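PDB 3FCP: L-Ala-D/L-Glu epimerase, a muconate lactonizing enzyme from Klebsiella pneumoniae subsp. pneumoniae MGH 78578, which belongs to the enolase superfamily, pairing an alpha+beta capping domain with a TIM-barrel-like domain, and holds a magnesium ion in this model. Local coordinates for residues A[39-42]-A[46-49]; A[309-314]-A[356-361]; A[174-179]-A[206-211]. One frame throughout, in Å; residues are numbered along the deposited sequence.

Interaction 1. Residues A[39-42]-A[46-49]; sequences RLTR and ICGI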
loop_
_atom_site.group_PDB
_atom_site.type_symbol
_atom_site.label_atom_id
_atom_site.label_comp_id
_atom_site.label_asym_id
_atom_site.label_seq_id
_atom_site.Cartn_x
_atom_site.Cartn_y
_atom_site.Cartn_z
ATOM N N ARG A 39 47.271 15.150 -7.038
ATOM C CA ARG A 39 48.104 15.765 -6.015
ATOM C C ARG A 39 47.604 17.195 -5.910
ATOM O O ARG A 39 47.602 17.942 -6.888
ATOM C CB ARG A 39 49.588 15.759 -6.385
ATOM C CG ARG A 39 50.459 16.421 -5.310
ATOM C CD ARG A 39 51.934 16.162 -5.535
ATOM N NE ARG A 39 52.377 16.651 -6.835
ATOM C CZ ARG A 39 53.537 16.321 -7.395
ATOM N NH1 ARG A 39 54.366 15.502 -6.762
ATOM N NH2 ARG A 39 53.859 16.799 -8.590
ATOM N N LEU A 40 47.150 17.564 -4.720
ATOM C CA LEU A 40 46.636 18.898 -4.484
ATOM C C LEU A 40 47.622 19.647 -3.604
ATOM O O LEU A 40 48.005 19.165 -2.539
ATOM C CB LEU A 40 45.263 18.809 -3.812
ATOM C CG LEU A 40 44.479 20.107 -3.586
ATOM C CD1 LEU A 40 42.986 19.785 -3.491
ATOM C CD2 LEU A 40 44.972 20.802 -2.325
ATOM N N THR A 41 48.041 20.823 -4.063
ATOM C CA THR A 41 48.991 21.628 -3.316
ATOM C C THR A 41 48.308 22.834 -2.698
ATOM O O THR A 41 47.585 23.565 -3.381
ATOM C CB THR A 41 50.140 22.114 -4.224
ATOM O OG1 THR A 41 50.830 20.982 -4.765
ATOM C CG2 THR A 41 51.126 22.963 -3.426
ATOM N N ARG A 42 48.535 23.030 -1.402
ATOM C CA ARG A 42 47.958 24.154 -0.671
ATOM C C ARG A 42 48.940 25.323 -0.612
ATOM O O ARG A 42 50.126 25.157 -0.884
ATOM C CB ARG A 42 47.595 23.718 0.747
ATOM C CG ARG A 42 46.423 22.745 0.810
ATOM C CD ARG A 42 46.454 21.892 2.066
ATOM N NE ARG A 42 46.678 22.663 3.290
ATOM C CZ ARG A 42 45.877 22.626 4.353
ATOM N NH1 ARG A 42 44.783 21.867 4.348
ATOM N NH2 ARG A 42 46.185 23.311 5.443
ATOM N N ILE A 46 51.612 22.352 1.932
ATOM C CA ILE A 46 51.187 20.981 2.193
ATOM C C ILE A 46 50.482 20.381 0.977
ATOM O O ILE A 46 49.668 21.038 0.328
ATOM C CB ILE A 46 50.250 20.915 3.421
ATOM C CG1 ILE A 46 51.036 21.296 4.680
ATOM C CG2 ILE A 46 49.658 19.521 3.565
ATOM C CD1 ILE A 46 50.211 21.330 5.954
ATOM N N CYS A 47 50.822 19.137 0.654
ATOM C CA CYS A 47 50.197 18.455 -0.470
ATOM C C CYS A 47 49.373 17.272 0.017
ATOM O O CYS A 47 49.693 16.651 1.034
ATOM C CB CYS A 47 51.249 17.950 -1.462
ATOM S SG CYS A 47 52.125 19.244 -2.374
ATOM N N GLY A 48 48.309 16.971 -0.719
ATOM C CA GLY A 48 47.452 15.848 -0.387
ATOM C C GLY A 48 47.279 15.036 -1.655
ATOM O O GLY A 48 47.265 15.606 -2.749
ATOM N N ILE A 49 47.175 13.716 -1.538
ATOM C CA ILE A 49 46.998 12.903 -2.732
ATOM C C ILE A 49 45.704 12.108 -2.681
ATOM O O ILE A 49 45.149 11.855 -1.607
ATOM C CB ILE A 49 48.183 11.925 -2.963
ATOM C CG1 ILE A 49 48.378 11.029 -1.741
ATOM C CG2 ILE A 49 49.450 12.712 -3.296
ATOM C CD1 ILE A 49 49.453 9.963 -1.933
#
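The flat guanidinium of Arg42 meets Ile46 obliquely, with NE 4.0 Å from Ile46 CB, while its terminal nitrogens bond elsewhere: NH2 in a salt bridge to Asp44, NH1 to Gln117 on helix 103-121. The chain gets there by a bend at chi3 (48°), which lays it alongside the Ile46 side chain, both pointing the same way. Beside the first carbons of that chain, the Ile46 carbonyl takes the Arg42 N-H, 2.9 Å from Arg42 N to Ile46 O. Leu40 and Gly48 form the hydrogen-bonded pair, Leu40 N to Gly48 O at 2.8 Å and nearly straight (174°), the return bond from Gly48 N to Leu40 O being more bent (155°). Because only a short turn joins these consecutive strands, they form a beta hairpin, strands 33-42 and 47-53 of the three-stranded antiparallel sheet in the N-terminal domain of this enolase-superfamily protein. Arg39, Thr41, Cys47 and Ile49 share one face of the sheet. There Thr41 OG1 lies 3.2 Å from Cys47 SG, and Arg39 CG packs 4.2 Å from Cys47 CB before its guanidinium turns to a salt bridge with Glu11. On the other face Leu40 leans on Leu113 of helix 103-121, its CB 3.9 Å from Gly48 O.

Interaction 2. Residues A[309-314]-A[356-361]; sequences GTVASL and PGLGVE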
loop_
_atom_site.group_PDB
_atom_site.type_symbol
_atom_site.label_atom_id
_atom_site.label_comp_id
_atom_site.label_asym_id
_atom_site.label_seq_id
_atom_site.Cartn_x
_atom_site.Cartn_y
_atom_site.Cartn_z
ATOM N N GLY A 309 43.849 4.879 -3.090
ATOM C CA GLY A 309 42.402 4.778 -2.991
ATOM C C GLY A 309 41.953 3.742 -1.974
ATOM O O GLY A 309 40.914 3.890 -1.326
ATOM N N THR A 310 42.736 2.677 -1.837
ATOM C CA THR A 310 42.413 1.630 -0.889
ATOM C C THR A 310 42.546 2.123 0.543
ATOM O O THR A 310 41.636 1.925 1.344
ATOM C CB THR A 310 43.305 0.394 -1.109
ATOM O OG1 THR A 310 42.945 -0.225 -2.349
ATOM C CG2 THR A 310 43.135 -0.610 0.023
ATOM N N VAL A 311 43.652 2.788 0.875
ATOM C CA VAL A 311 43.818 3.266 2.250
ATOM C C VAL A 311 42.804 4.379 2.546
ATOM O O VAL A 311 42.303 4.491 3.664
ATOM C CB VAL A 311 45.274 3.770 2.535
ATOM C CG1 VAL A 311 45.520 5.120 1.882
ATOM C CG2 VAL A 311 45.498 3.863 4.040
ATOM N N ALA A 312 42.496 5.188 1.537
ATOM C CA ALA A 312 41.516 6.261 1.702
ATOM C C ALA A 312 40.203 5.613 2.149
ATOM O O ALA A 312 39.546 6.090 3.081
ATOM C CB ALA A 312 41.317 6.999 0.385
ATOM N N SER A 313 39.831 4.516 1.488
ATOM C CA SER A 313 38.608 3.797 1.831
ATOM C C SER A 313 38.709 3.212 3.233
ATOM O O SER A 313 37.763 3.301 4.012
ATOM C CB SER A 313 38.349 2.655 0.846
ATOM O OG SER A 313 38.341 3.120 -0.485
ATOM N N LEU A 314 39.850 2.604 3.552
ATOM C CA LEU A 314 40.039 2.001 4.873
ATOM C C LEU A 314 39.900 3.008 6.018
ATOM O O LEU A 314 39.375 2.673 7.070
ATOM C CB LEU A 314 41.404 1.302 4.989
ATOM C CG LEU A 314 41.700 -0.131 4.505
ATOM C CD1 LEU A 314 40.566 -1.089 4.871
ATOM C CD2 LEU A 314 41.919 -0.133 3.037
ATOM N N PRO A 356 50.092 10.991 10.179
ATOM C CA PRO A 356 49.294 12.089 9.609
ATOM C C PRO A 356 48.795 11.876 8.180
ATOM O O PRO A 356 49.533 11.413 7.318
ATOM C CB PRO A 356 50.232 13.291 9.720
ATOM C CG PRO A 356 51.057 12.958 10.953
ATOM C CD PRO A 356 51.373 11.497 10.707
ATOM N N GLY A 357 47.536 12.233 7.939
ATOM C CA GLY A 357 46.954 12.073 6.617
ATOM C C GLY A 357 46.576 10.639 6.298
ATOM O O GLY A 357 46.175 9.878 7.183
ATOM N N LEU A 358 46.698 10.269 5.029
ATOM C CA LEU A 358 46.374 8.913 4.599
ATOM C C LEU A 358 47.385 7.911 5.140
ATOM O O LEU A 358 47.058 6.744 5.369
ATOM C CB LEU A 358 46.363 8.833 3.072
ATOM C CG LEU A 358 45.256 9.591 2.341
ATOM C CD1 LEU A 358 45.611 9.717 0.870
ATOM C CD2 LEU A 358 43.933 8.850 2.518
ATOM N N GLY A 359 48.622 8.362 5.319
ATOM C CA GLY A 359 49.657 7.470 5.809
ATOM C C GLY A 359 50.482 6.851 4.689
ATOM O O GLY A 359 51.279 5.953 4.932
ATOM N N VAL A 360 50.277 7.307 3.458
ATOM C CA VAL A 360 51.045 6.801 2.325
ATOM C C VAL A 360 51.612 7.986 1.566
ATOM O O VAL A 360 51.015 9.068 1.538
ATOM C CB VAL A 360 50.190 5.929 1.367
ATOM C CG1 VAL A 360 49.734 4.664 2.093
ATOM C CG2 VAL A 360 48.998 6.716 0.852
ATOM N N GLU A 361 52.768 7.781 0.947
ATOM C CA GLU A 361 53.446 8.846 0.216
ATOM C C GLU A 361 53.638 8.477 -1.251
ATOM O O GLU A 361 53.842 7.311 -1.591
ATOM C CB GLU A 361 54.812 9.105 0.861
ATOM C CG GLU A 361 55.298 10.539 0.792
ATOM C CD GLU A 361 54.525 11.463 1.721
ATOM O OE1 GLU A 361 53.328 11.701 1.467
ATOM O OE2 GLU A 361 55.114 11.945 2.712
#
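Val311 and Ala312, on consecutive positions of helix 307-317, face a loop of irregular backbone in which Leu358 has near-helical angles and Gly359 follows with a positive phi of 95°, a turn that suits glycine and brings Val360 back to the same helix. The closest alpha carbons across the contact are those of Ala312 and Leu358, 6.2 Å apart, and no hydrogen bond joins the two segments. Leu358 reaches in with one branch: its CD2 rests 3.6 Å from Ala312 CA, and the same methyl touches Ala312 CB, so it lies against helix backbone as much as side chain. Val311 divides its two methyls. CG1, set between the backbone N and the carbonyl carbon (chi1 74°), lies 4.0 Å from Leu358 CB and meets Val360 CG2 tip to tip, also at 4.0 Å. CG2 instead approaches the Leu358 carbonyl, 3.5 Å from its O; that buried oxygen is satisfied by His315 NE2, one turn further along the helix, and the Leu358 N-H by Asp115 of helix 103-121. Within the helix, Ser313 OG bonds back to Gly309 O at 2.8 Å, reaching that oxygen from the face opposite the one used by Ser313 N. Thr111 of helix 103-121 touches both Ala312 and Leu358, closing the apolar cluster from the N-terminal domain. The arrangement is a buried helix-to-loop packing within the C-terminal, TIM-barrel-like domain of the enolase superfamily, placed where that domain meets the capping one.

Interaction 3. Residues A[174-179]-A[206-211]; sequences RELATD and AATGAK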
loop_
_atom_site.group_PDB
_atom_site.type_symbol
_atom_site.label_atom_id
_atom_site.label_comp_id
_atom_site.label_asym_id
_atom_site.label_seq_id
_atom_site.Cartn_x
_atom_site.Cartn_y
_atom_site.Cartn_z
ATOM N N ARG A 174 28.314 -17.150 -17.022
ATOM C CA ARG A 174 27.962 -18.409 -17.664
ATOM C C ARG A 174 26.493 -18.749 -17.433
ATOM O O ARG A 174 25.773 -17.998 -16.777
ATOM C CB ARG A 174 28.846 -19.533 -17.124
ATOM C CG ARG A 174 30.329 -19.344 -17.405
ATOM C CD ARG A 174 31.132 -20.530 -16.902
ATOM N NE ARG A 174 32.540 -20.452 -17.282
ATOM C CZ ARG A 174 33.402 -19.557 -16.809
ATOM N NH1 ARG A 174 33.008 -18.646 -15.927
ATOM N NH2 ARG A 174 34.663 -19.573 -17.220
ATOM N N GLU A 175 26.047 -19.875 -17.987
ATOM C CA GLU A 175 24.664 -20.307 -17.815
ATOM C C GLU A 175 24.442 -20.538 -16.326
ATOM O O GLU A 175 25.371 -20.909 -15.609
ATOM C CB GLU A 175 24.404 -21.600 -18.594
ATOM C CG GLU A 175 24.542 -21.455 -20.100
ATOM C CD GLU A 175 23.487 -20.541 -20.698
ATOM O OE1 GLU A 175 23.565 -20.251 -21.912
ATOM O OE2 GLU A 175 22.575 -20.113 -19.958
ATOM N N LEU A 176 23.214 -20.321 -15.862
ATOM C CA LEU A 176 22.901 -20.490 -14.446
ATOM C C LEU A 176 23.344 -21.838 -13.881
ATOM O O LEU A 176 24.010 -21.895 -12.846
ATOM C CB LEU A 176 21.398 -20.300 -14.204
ATOM C CG LEU A 176 20.927 -20.413 -12.746
ATOM C CD1 LEU A 176 21.694 -19.425 -11.864
ATOM C CD2 LEU A 176 19.432 -20.147 -12.674
ATOM N N ALA A 177 22.969 -22.919 -14.560
ATOM C CA ALA A 177 23.319 -24.258 -14.109
ATOM C C ALA A 177 24.820 -24.387 -13.895
ATOM O O ALA A 177 25.263 -24.946 -12.892
ATOM C CB ALA A 177 22.835 -25.305 -15.126
ATOM N N THR A 178 25.604 -23.862 -14.829
ATOM C CA THR A 178 27.050 -23.951 -14.705
ATOM C C THR A 178 27.560 -23.120 -13.529
ATOM O O THR A 178 28.364 -23.608 -12.734
ATOM C CB THR A 178 27.766 -23.522 -16.012
ATOM O OG1 THR A 178 27.607 -22.115 -16.218
ATOM C CG2 THR A 178 27.177 -24.256 -17.195
ATOM N N ASP A 179 27.093 -21.877 -13.402
ATOM C CA ASP A 179 27.532 -21.038 -12.290
ATOM C C ASP A 179 27.135 -21.623 -10.938
ATOM O O ASP A 179 27.881 -21.496 -9.967
ATOM C CB ASP A 179 26.977 -19.608 -12.403
ATOM C CG ASP A 179 27.823 -18.715 -13.303
ATOM O OD1 ASP A 179 29.053 -18.928 -13.372
ATOM O OD2 ASP A 179 27.267 -17.787 -13.927
ATOM N N ALA A 206 15.237 -11.062 -13.732
ATOM C CA ALA A 206 14.407 -11.367 -12.568
ATOM C C ALA A 206 14.091 -12.849 -12.346
ATOM O O ALA A 206 14.148 -13.340 -11.216
ATOM C CB ALA A 206 13.105 -10.571 -12.645
ATOM N N ALA A 207 13.750 -13.560 -13.415
ATOM C CA ALA A 207 13.416 -14.982 -13.309
ATOM C C ALA A 207 14.644 -15.826 -12.944
ATOM O O ALA A 207 14.585 -16.691 -12.069
ATOM C CB ALA A 207 12.796 -15.472 -14.632
ATOM N N THR A 208 15.758 -15.567 -13.619
ATOM C CA THR A 208 16.996 -16.284 -13.350
ATOM C C THR A 208 17.452 -15.953 -11.930
ATOM O O THR A 208 17.948 -16.811 -11.208
ATOM C CB THR A 208 18.090 -15.864 -14.353
ATOM O OG1 THR A 208 17.668 -16.205 -15.681
ATOM C CG2 THR A 208 19.418 -16.555 -14.036
ATOM N N GLY A 209 17.273 -14.697 -11.536
ATOM C CA GLY A 209 17.673 -14.275 -10.205
ATOM C C GLY A 209 16.918 -14.976 -9.089
ATOM O O GLY A 209 17.518 -15.376 -8.082
ATOM N N ALA A 210 15.604 -15.120 -9.250
ATOM C CA ALA A 210 14.794 -15.791 -8.238
ATOM C C ALA A 210 15.274 -17.232 -8.077
ATOM O O ALA A 210 15.517 -17.700 -6.963
ATOM C CB ALA A 210 13.321 -15.768 -8.636
ATOM N N LYS A 211 15.415 -17.931 -9.196
ATOM C CA LYS A 211 15.864 -19.319 -9.164
ATOM C C LYS A 211 17.291 -19.422 -8.624
ATOM O O LYS A 211 17.574 -20.230 -7.735
ATOM C CB LYS A 211 15.799 -19.919 -10.575
ATOM C CG LYS A 211 16.192 -21.386 -10.636
ATOM C CD LYS A 211 16.150 -21.913 -12.066
ATOM C CE LYS A 211 16.561 -23.379 -12.116
ATOM N NZ LYS A 211 16.635 -23.878 -13.519
#
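Leu176 sends one methyl, CD2, between Thr208 and Lys211, one turn apart on helix 206-218, and that single group makes every close approach of the contact. It lies 3.8 Å from Thr208 CG2 and 3.8 Å from Lys211 CD, with Lys211 CG slightly further at 4.0 Å. Two torsions place it: CG stands opposite the backbone N (chi1 -178°), which carries the side chain out from the first turn of its helix, and chi2 of 56° then puts CD2 anti to CA, at the far end of the side chain. Against Thr208 the leucine slides past in the opposite direction, meeting the threonine methyl, while OG1 is turned to the other job of bonding Asp205, just before the start of helix 206-218. Lys211 is stretched out, all four torsions close to 180°, and its aliphatic stem crosses the leucine at a slant, offering methylenes rather than its amino group. Both helices belong to the outer layer of the TIM-barrel-like domain: helix 176-189 follows strand 166-170, and helix 206-218 follows strand 195-199, neighbouring parallel strands of the barrel, so the contact joins the N-terminal ends of adjacent helices. Helix 176-189 has Glu175 at its N-cap position; the Glu175 carbonyl accepts both Asp179 N and Thr178 OG1, the latter 2.6 Å from Glu175 O. Asp179 OD2 bonds Gly172 N and, weakly, Arg174 N, tying the preceding loop to the first turn. Trp204 also touches Leu176, and a second subunit packs alongside, its Gln323 on Thr208 and its Trp324 on Ala207.

Overall arrangement
Along the chain, interaction 1 comes first, then interaction 3, then interaction 2. Interaction 1 belongs to the N-terminal domain, the other two to the barrel-like domain, yet interactions 1 and 2 are the neighbours: their centres are 13 Å apart and they touch, Ile49 packing on Leu358 and Val360. Helix 103-121 borders both, so the loop 356-361 is shared ground between the hairpin and helix 307-317, and the two domains are packed together there. Interaction 3 stands on the opposite side of the chain's centre, its centre 48 Å from that of interaction 1 and 39 Å from that of interaction 2, out where a second subunit approaches. The set thus runs from the interdomain boundary to the barrel's outer helices.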